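Local atomic coordinates of arsenite methyltransferase (Chlamydomonas reinhardtii, PDB entry 5EVJ), a protein that probably transfers methyl groups from S-adenosylmethionine to trivalent arsenic, turning arsenic triglutathione into methylated arsenicals. Residues C74-P79 / S94-Y99; R272-P277 / S331-H336. The protein carries 15 engineered substitutions. All blocks are in the same frame, centred on the assembly; numbering follows the deposited sequence.

Interaction 1 (C74-P79 / S94-Y99). Engineered in segment 94-99: Ala98 (natural residue Cys).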
ATOM      1  N   CYS A  74       7.656   1.894  -9.266  1.00 59.82           N
ATOM      2  CA  CYS A  74       6.448   1.835 -10.104  1.00 61.83           C
ATOM      3  C   CYS A  74       5.259   2.545  -9.489  1.00 63.98           C
ATOM      4  O   CYS A  74       4.130   2.057  -9.563  1.00 63.12           O
ATOM      5  CB  CYS A  74       6.072   0.384 -10.475  1.00 57.27           C
ATOM      6  SG  CYS A  74       5.873  -0.846  -9.144  1.00 56.90           S
ATOM      7  N   GLY A  75       5.489   3.708  -8.895  1.00 61.73           N
ATOM      8  CA  GLY A  75       4.370   4.386  -8.293  1.00 56.90           C
ATOM      9  C   GLY A  75       4.677   5.369  -7.203  1.00 61.55           C
ATOM     10  O   GLY A  75       5.830   5.771  -6.997  1.00 64.93           O
ATOM     11  N   ASN A  76       3.607   5.770  -6.523  1.00 64.72           N
ATOM     12  CA  ASN A  76       3.662   6.755  -5.466  1.00 56.26           C
ATOM     13  C   ASN A  76       2.646   6.324  -4.432  1.00 52.54           C
ATOM     14  O   ASN A  76       1.650   7.030  -4.226  1.00 60.55           O
ATOM     15  CB  ASN A  76       3.330   8.148  -6.014  1.00 61.62           C
ATOM     16  CG  ASN A  76       4.539   8.829  -6.661  1.00 68.12           C
ATOM     17  OD1 ASN A  76       5.588   9.011  -6.031  1.00 62.57           O
ATOM     18  ND2 ASN A  76       4.390   9.222  -7.910  1.00 60.49           N
ATOM     19  N   PRO A  77       2.914   5.181  -3.770  1.00 37.28           N
ATOM     20  CA  PRO A  77       2.061   4.507  -2.825  1.00 34.80           C
ATOM     21  C   PRO A  77       1.981   5.148  -1.416  1.00 32.36           C
ATOM     22  O   PRO A  77       1.968   4.413  -0.458  1.00 34.63           O
ATOM     23  CB  PRO A  77       2.772   3.154  -2.648  1.00 28.38           C
ATOM     24  CG  PRO A  77       4.214   3.543  -2.615  1.00 32.48           C
ATOM     25  CD  PRO A  77       4.284   4.621  -3.709  1.00 37.19           C
ATOM     26  N   ILE A  78       1.891   6.461  -1.266  1.00 31.31           N
ATOM     27  CA  ILE A  78       1.575   7.026   0.072  1.00 30.27           C
ATOM     28  C   ILE A  78       0.088   7.354   0.076  1.00 29.84           C
ATOM     29  O   ILE A  78      -0.333   8.095  -0.771  1.00 30.78           O
ATOM     30  CB  ILE A  78       2.370   8.338   0.410  1.00 31.06           C
ATOM     31  CG1 ILE A  78       3.899   8.104   0.423  1.00 31.03           C
ATOM     32  CG2 ILE A  78       1.941   8.902   1.771  1.00 28.04           C
ATOM     33  CD1 ILE A  78       4.554   8.205  -0.957  1.00 30.96           C
ATOM     34  N   PRO A  79      -0.700   6.803   1.025  1.00 26.63           N
ATOM     35  CA  PRO A  79      -2.124   7.039   1.008  1.00 26.52           C
ATOM     36  C   PRO A  79      -2.415   8.387   1.582  1.00 28.96           C
ATOM     37  O   PRO A  79      -1.638   8.855   2.418  1.00 27.62           O
ATOM     38  CB  PRO A  79      -2.707   6.005   1.981  1.00 23.76           C
ATOM     39  CG  PRO A  79      -1.570   5.308   2.598  1.00 26.55           C
ATOM     40  CD  PRO A  79      -0.296   5.740   1.950  1.00 25.82           C
ATOM     41  N   SER A  94      16.864   4.983  -1.426  1.00 36.28           N
ATOM     42  CA  SER A  94      17.447   6.235  -1.128  1.00 34.51           C
ATOM     43  C   SER A  94      16.497   7.219  -0.430  1.00 35.35           C
ATOM     44  O   SER A  94      16.944   8.314  -0.046  1.00 31.26           O
ATOM     45  CB  SER A  94      17.872   6.848  -2.470  1.00 35.47           C
ATOM     46  OG  SER A  94      16.765   6.989  -3.332  1.00 34.68           O
ATOM     47  N   GLY A  95      15.195   6.896  -0.385  1.00 33.31           N
ATOM     48  CA  GLY A  95      14.267   7.481   0.611  1.00 30.01           C
ATOM     49  C   GLY A  95      13.127   8.327   0.032  1.00 33.14           C
ATOM     50  O   GLY A  95      12.336   8.897   0.792  1.00 36.78           O
ATOM     51  N   ARG A  96      13.020   8.399  -1.299  1.00 33.49           N
ATOM     52  CA  ARG A  96      11.979   9.203  -1.967  1.00 38.12           C
ATOM     53  C   ARG A  96      10.638   9.024  -1.201  1.00 36.03           C
ATOM     54  O   ARG A  96      10.104   9.981  -0.651  1.00 32.90           O
ATOM     55  CB  ARG A  96      11.873   8.777  -3.476  1.00 45.15           C
ATOM     56  CG  ARG A  96      11.249   9.745  -4.519  1.00 43.22           C
ATOM     57  CD  ARG A  96       9.951   9.242  -5.140  1.00 46.03           C
ATOM     58  NE  ARG A  96      10.075   8.703  -6.499  1.00 61.28           N
ATOM     59  CZ  ARG A  96       9.336   7.713  -7.011  1.00 57.90           C
ATOM     60  NH1 ARG A  96       8.413   7.093  -6.279  1.00 48.28           N
ATOM     61  NH2 ARG A  96       9.543   7.315  -8.261  1.00 66.05           N
ATOM     62  N   ASP A  97      10.141   7.784  -1.106  1.00 33.11           N
ATOM     63  CA  ASP A  97       8.774   7.546  -0.578  1.00 36.67           C
ATOM     64  C   ASP A  97       8.723   7.855   0.930  1.00 31.23           C
ATOM     65  O   ASP A  97       7.727   8.363   1.432  1.00 29.12           O
ATOM     66  CB  ASP A  97       8.207   6.103  -0.909  1.00 31.57           C
ATOM     67  CG  ASP A  97       7.907   5.896  -2.429  1.00 35.42           C
ATOM     68  OD1 ASP A  97       7.790   6.896  -3.200  1.00 34.49           O
ATOM     69  OD2 ASP A  97       7.760   4.729  -2.867  1.00 32.49           O
ATOM     70  N   ALA A  98       9.808   7.581   1.630  1.00 29.06           N
ATOM     71  CA  ALA A  98       9.841   7.883   3.070  1.00 30.71           C
ATOM     72  C   ALA A  98       9.856   9.395   3.291  1.00 32.46           C
ATOM     73  O   ALA A  98       9.244   9.902   4.250  1.00 31.25           O
ATOM     74  CB  ALA A  98      11.029   7.208   3.723  1.00 32.28           C
ATOM     75  N   TYR A  99      10.496  10.134   2.367  1.00 30.58           N
ATOM     76  CA  TYR A  99      10.560  11.591   2.515  1.00 27.44           C
ATOM     77  C   TYR A  99       9.204  12.170   2.273  1.00 29.94           C
ATOM     78  O   TYR A  99       8.733  13.015   3.010  1.00 36.25           O
ATOM     79  CB  TYR A  99      11.560  12.186   1.527  1.00 28.51           C
ATOM     80  CG  TYR A  99      13.002  12.206   2.049  1.00 30.99           C
ATOM     81  CD1 TYR A  99      13.562  11.081   2.663  1.00 30.18           C
ATOM     82  CD2 TYR A  99      13.813  13.346   1.926  1.00 30.70           C
ATOM     83  CE1 TYR A  99      14.876  11.071   3.141  1.00 29.87           C
ATOM     84  CE2 TYR A  99      15.160  13.329   2.388  1.00 31.36           C
ATOM     85  CZ  TYR A  99      15.662  12.206   3.019  1.00 28.93           C
ATOM     86  OH  TYR A  99      16.960  12.162   3.491  1.00 30.10           O
TER
HETATM   87  O   HOH W   1       6.817   9.131  -3.576  1.00 49.41           O
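Arg96 reaches across to the backbone of Gly75, where NH1 gives a hydrogen bond to the carbonyl O at 3.0 Å. NH1 sits nearly in line with the Gly75 C=O, while the oxygen lies 22° out of the guanidinium plane; the bond is bent, with an N-H...O angle of 141°. The same NH1 forms a salt bridge to the next residue, Asp97, meeting OD1 on its syn side at 3.1 Å. One nitrogen thus ties loop carbonyl to carboxylate. Asn76 OD1 also lies near NH1, at a poor angle for bonding; a water links it to the helix instead, donating to both Asn76 OD1 (2.7 Å) and Asp97 OD1 (2.5 Å). Further along the loop, carbon meets oxygen: Pro77 lays its CD and CG against Asp97 OD2, with CD 3.6 Å from that oxygen, and Ile78 CG1 comes to 4.0 Å from the Asp97 backbone O. An alanine in place of Arg96 would probably leave Asp97 OD1 without its cationic mate and Gly75 O without its bond from the helix. Arg96 and Asp97 open helix 96-104, with Gly95 at the N-cap; the turn and helix follow strand 86-90, the strand-turn-helix start of a Rossmann-like methyltransferase, and Gly95 fits the glycine-rich pattern that in this superfamily usually borders the cofactor site. The Arg96 chain bends at chi2 (-115°) and again at chi3 before its guanidinium meets the loop. In the second shell, Asn169 of strand 163-169 gives hydrogen bonds through ND2 to Gly75 O and Asp97 OD2, binding loop and helix from the sheet, while Phe71 packs on both Arg96 and Asp97. Next to Gly75, Cys74 is joined by a disulfide to Cys170, fastening the loop beside the end of that same strand.

Interaction 2 (R272-P277 / S331-H336). Engineered in segment 331-336: Tyr332 (natural residue Trp).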
ATOM      1  N   ARG A 272      -4.602  -2.435  -1.449  1.00 18.39           N
ATOM      2  CA  ARG A 272      -4.947  -2.038  -0.125  1.00 19.95           C
ATOM      3  C   ARG A 272      -5.254  -3.261   0.725  1.00 23.00           C
ATOM      4  O   ARG A 272      -6.215  -3.995   0.458  1.00 26.18           O
ATOM      5  CB  ARG A 272      -6.117  -1.080  -0.147  1.00 17.54           C
ATOM      6  CG  ARG A 272      -5.828   0.111  -1.066  1.00 17.16           C
ATOM      7  CD  ARG A 272      -6.840   1.224  -0.746  1.00 21.52           C
ATOM      8  NE  ARG A 272      -6.529   1.956   0.490  1.00 21.79           N
ATOM      9  CZ  ARG A 272      -6.913   3.210   0.777  1.00 22.86           C
ATOM     10  NH1 ARG A 272      -7.684   3.893  -0.052  1.00 19.84           N
ATOM     11  NH2 ARG A 272      -6.501   3.815   1.924  1.00 23.17           N
ATOM     12  N   LEU A 273      -4.451  -3.453   1.780  1.00 21.92           N
ATOM     13  CA  LEU A 273      -4.540  -4.628   2.599  1.00 21.38           C
ATOM     14  C   LEU A 273      -4.798  -4.182   4.043  1.00 23.84           C
ATOM     15  O   LEU A 273      -3.841  -3.890   4.820  1.00 22.46           O
ATOM     16  CB  LEU A 273      -3.264  -5.400   2.483  1.00 20.97           C
ATOM     17  CG  LEU A 273      -3.071  -6.502   1.434  1.00 27.37           C
ATOM     18  CD1 LEU A 273      -3.764  -6.248   0.103  1.00 23.78           C
ATOM     19  CD2 LEU A 273      -1.578  -6.783   1.244  1.00 26.12           C
ATOM     20  N   PHE A 274      -6.075  -4.163   4.411  1.00 18.95           N
ATOM     21  CA  PHE A 274      -6.451  -3.669   5.695  1.00 18.31           C
ATOM     22  C   PHE A 274      -6.426  -4.746   6.660  1.00 20.53           C
ATOM     23  O   PHE A 274      -6.799  -5.911   6.311  1.00 21.31           O
ATOM     24  CB  PHE A 274      -7.867  -3.116   5.679  1.00 15.37           C
ATOM     25  CG  PHE A 274      -7.944  -1.762   5.082  1.00 16.06           C
ATOM     26  CD1 PHE A 274      -7.796  -0.611   5.894  1.00 15.54           C
ATOM     27  CD2 PHE A 274      -8.119  -1.606   3.706  1.00 14.05           C
ATOM     28  CE1 PHE A 274      -7.850   0.663   5.337  1.00 17.61           C
ATOM     29  CE2 PHE A 274      -8.198  -0.342   3.156  1.00 15.48           C
ATOM     30  CZ  PHE A 274      -8.072   0.826   3.950  1.00 16.33           C
ATOM     31  N   LYS A 275      -6.104  -4.341   7.905  1.00 18.55           N
ATOM     32  CA  LYS A 275      -6.110  -5.272   9.004  1.00 17.93           C
ATOM     33  C   LYS A 275      -7.194  -4.898  10.019  1.00 15.88           C
ATOM     34  O   LYS A 275      -7.084  -3.934  10.709  1.00 16.22           O
ATOM     35  CB  LYS A 275      -4.700  -5.344   9.631  1.00 16.77           C
ATOM     36  CG  LYS A 275      -4.693  -6.085  10.951  1.00 16.23           C
ATOM     37  CD  LYS A 275      -3.289  -6.433  11.449  1.00 16.79           C
ATOM     38  CE  LYS A 275      -3.262  -6.994  12.925  1.00 17.71           C
ATOM     39  NZ  LYS A 275      -1.796  -7.252  13.357  1.00 18.42           N
ATOM     40  N   VAL A 276      -8.217  -5.690  10.137  1.00 16.95           N
ATOM     41  CA  VAL A 276      -9.256  -5.377  11.136  1.00 20.03           C
ATOM     42  C   VAL A 276      -9.652  -6.688  11.764  1.00 20.25           C
ATOM     43  O   VAL A 276     -10.617  -7.342  11.347  1.00 24.67           O
ATOM     44  CB  VAL A 276     -10.463  -4.613  10.513  1.00 18.25           C
ATOM     45  CG1 VAL A 276     -11.377  -4.165  11.619  1.00 19.83           C
ATOM     46  CG2 VAL A 276      -9.987  -3.436   9.663  1.00 16.64           C
ATOM     47  N   PRO A 277      -8.866  -7.120  12.738  1.00 21.90           N
ATOM     48  CA  PRO A 277      -8.968  -8.515  13.206  1.00 24.89           C
ATOM     49  C   PRO A 277     -10.379  -8.942  13.522  1.00 23.41           C
ATOM     50  O   PRO A 277     -11.110  -8.246  14.217  1.00 24.63           O
ATOM     51  CB  PRO A 277      -8.061  -8.541  14.487  1.00 24.43           C
ATOM     52  CG  PRO A 277      -7.012  -7.479  14.182  1.00 23.96           C
ATOM     53  CD  PRO A 277      -7.811  -6.371  13.464  1.00 24.98           C
ATOM     54  N   SER A 331     -11.039   1.479  10.705  1.00 20.24           N
ATOM     55  CA  SER A 331      -9.638   1.659  10.462  1.00 19.35           C
ATOM     56  C   SER A 331      -9.169   3.060  10.871  1.00 19.77           C
ATOM     57  O   SER A 331      -9.881   3.826  11.536  1.00 20.44           O
ATOM     58  CB  SER A 331      -9.399   1.535   8.972  1.00 17.64           C
ATOM     59  OG  SER A 331      -9.928   2.710   8.269  1.00 19.81           O
ATOM     60  N   TYR A 332      -7.982   3.413  10.403  1.00 19.75           N
ATOM     61  CA  TYR A 332      -7.397   4.718  10.705  1.00 20.86           C
ATOM     62  C   TYR A 332      -8.142   5.790   9.968  1.00 21.12           C
ATOM     63  O   TYR A 332      -7.948   6.970  10.250  1.00 21.37           O
ATOM     64  CB  TYR A 332      -5.931   4.779  10.292  1.00 18.58           C
ATOM     65  CG  TYR A 332      -5.676   4.704   8.804  1.00 21.85           C
ATOM     66  CD1 TYR A 332      -5.527   3.459   8.145  1.00 20.87           C
ATOM     67  CD2 TYR A 332      -5.499   5.872   8.044  1.00 19.03           C
ATOM     68  CE1 TYR A 332      -5.228   3.390   6.792  1.00 17.31           C
ATOM     69  CE2 TYR A 332      -5.227   5.799   6.735  1.00 19.21           C
ATOM     70  CZ  TYR A 332      -5.110   4.552   6.096  1.00 18.68           C
ATOM     71  OH  TYR A 332      -4.815   4.546   4.744  1.00 16.99           O
ATOM     72  N   LEU A 333      -8.987   5.392   9.017  1.00 20.61           N
ATOM     73  CA  LEU A 333      -9.692   6.371   8.189  1.00 20.27           C
ATOM     74  C   LEU A 333     -10.967   6.753   8.905  1.00 19.35           C
ATOM     75  O   LEU A 333     -11.632   7.658   8.464  1.00 23.13           O
ATOM     76  CB  LEU A 333     -10.093   5.780   6.846  1.00 17.81           C
ATOM     77  CG  LEU A 333      -9.047   5.407   5.823  1.00 18.21           C
ATOM     78  CD1 LEU A 333      -9.617   4.488   4.723  1.00 16.28           C
ATOM     79  CD2 LEU A 333      -8.383   6.686   5.248  1.00 18.29           C
ATOM     80  N   ALA A 334     -11.325   6.060   9.980  1.00 16.22           N
ATOM     81  CA  ALA A 334     -12.637   6.182  10.558  1.00 15.47           C
ATOM     82  C   ALA A 334     -13.124   7.572  11.021  1.00 18.45           C
ATOM     83  O   ALA A 334     -14.389   7.807  11.024  1.00 19.85           O
ATOM     84  CB  ALA A 334     -12.815   5.232  11.707  1.00 13.72           C
ATOM     85  N   PRO A 335     -12.202   8.415  11.532  1.00 17.53           N
ATOM     86  CA  PRO A 335     -12.662   9.744  11.975  1.00 21.67           C
ATOM     87  C   PRO A 335     -13.364  10.525  10.807  1.00 23.15           C
ATOM     88  O   PRO A 335     -14.094  11.476  11.061  1.00 24.87           O
ATOM     89  CB  PRO A 335     -11.359  10.480  12.343  1.00 18.72           C
ATOM     90  CG  PRO A 335     -10.394   9.356  12.692  1.00 18.63           C
ATOM     91  CD  PRO A 335     -10.734   8.259  11.710  1.00 18.29           C
ATOM     92  N   HIS A 336     -13.076  10.163   9.557  1.00 22.82           N
ATOM     93  CA  HIS A 336     -13.676  10.853   8.421  1.00 21.13           C
ATOM     94  C   HIS A 336     -14.973  10.235   7.888  1.00 20.81           C
ATOM     95  O   HIS A 336     -15.478  10.695   6.827  1.00 23.04           O
ATOM     96  CB  HIS A 336     -12.678  10.933   7.291  1.00 21.17           C
ATOM     97  CG  HIS A 336     -11.331  11.403   7.729  1.00 24.08           C
ATOM     98  ND1 HIS A 336     -11.077  12.715   8.044  1.00 22.84           N
ATOM     99  CD2 HIS A 336     -10.164  10.728   7.952  1.00 24.64           C
ATOM    100  CE1 HIS A 336      -9.818  12.845   8.444  1.00 21.85           C
ATOM    101  NE2 HIS A 336      -9.238  11.658   8.366  1.00 27.44           N
TER
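Phe274 and Leu333 both set CG anti to their own carbonyl carbon (chi1 -79° and -68°), and their side chains cross at about a right angle, with Phe274 CZ 4.0 Å from Leu333 CD1. In the engineered Tyr332, CG instead sits between the backbone N and the carbonyl carbon; its CE1 lies 4.1 Å from Phe274 CE1, these two side chains also crossing at about a right angle. Ser331 CB completes the packing at 4.0 Å from that same Phe274 CE1, and Leu333 CG lies over one face of the Tyr332 ring, toward its rim. Beyond the phenylalanine, Arg272 brings NH2 to 3.4 Å from Tyr332 OH, which lies at the edge of the guanidinium. Glu194 pairs with both groups: a salt bridge between OE2 and Arg272 NE, and a hydrogen bond between OE1 and Tyr332 OH. The opposing type I beta turn is held from within, Leu333 N donating to Ser331 OG (2.9 Å) in an ST turn; that OG also hydrogen-bonds Met327 O of helix 322-329. Arg272 and Phe274 lie on strand 266-274, antiparallel to strand 193-202 that carries Glu194, while the Ser331 turn leads from helix 322-329 to strand 337-340.

Interaction 1 closes before interaction 2 opens along the chain, and their centres are 20 Å apart on opposite sides of the chain's centre. Both lean on the same seven-stranded mixed sheet: interaction 1 involves the loop before strand 86-90 and the helix after it, interaction 2 the antiparallel strand 266-274. Strand 193-202 lies between, carrying His196 and Ser198 against the 74-79 loop, and Glu194 and His196 against Arg272. The two contacts also touch directly, Pro79 CB lying 3.8 Å from Tyr332 OH. The loop before strand 86-90 therefore packs against the C-terminal part of the chain across one shared sheet.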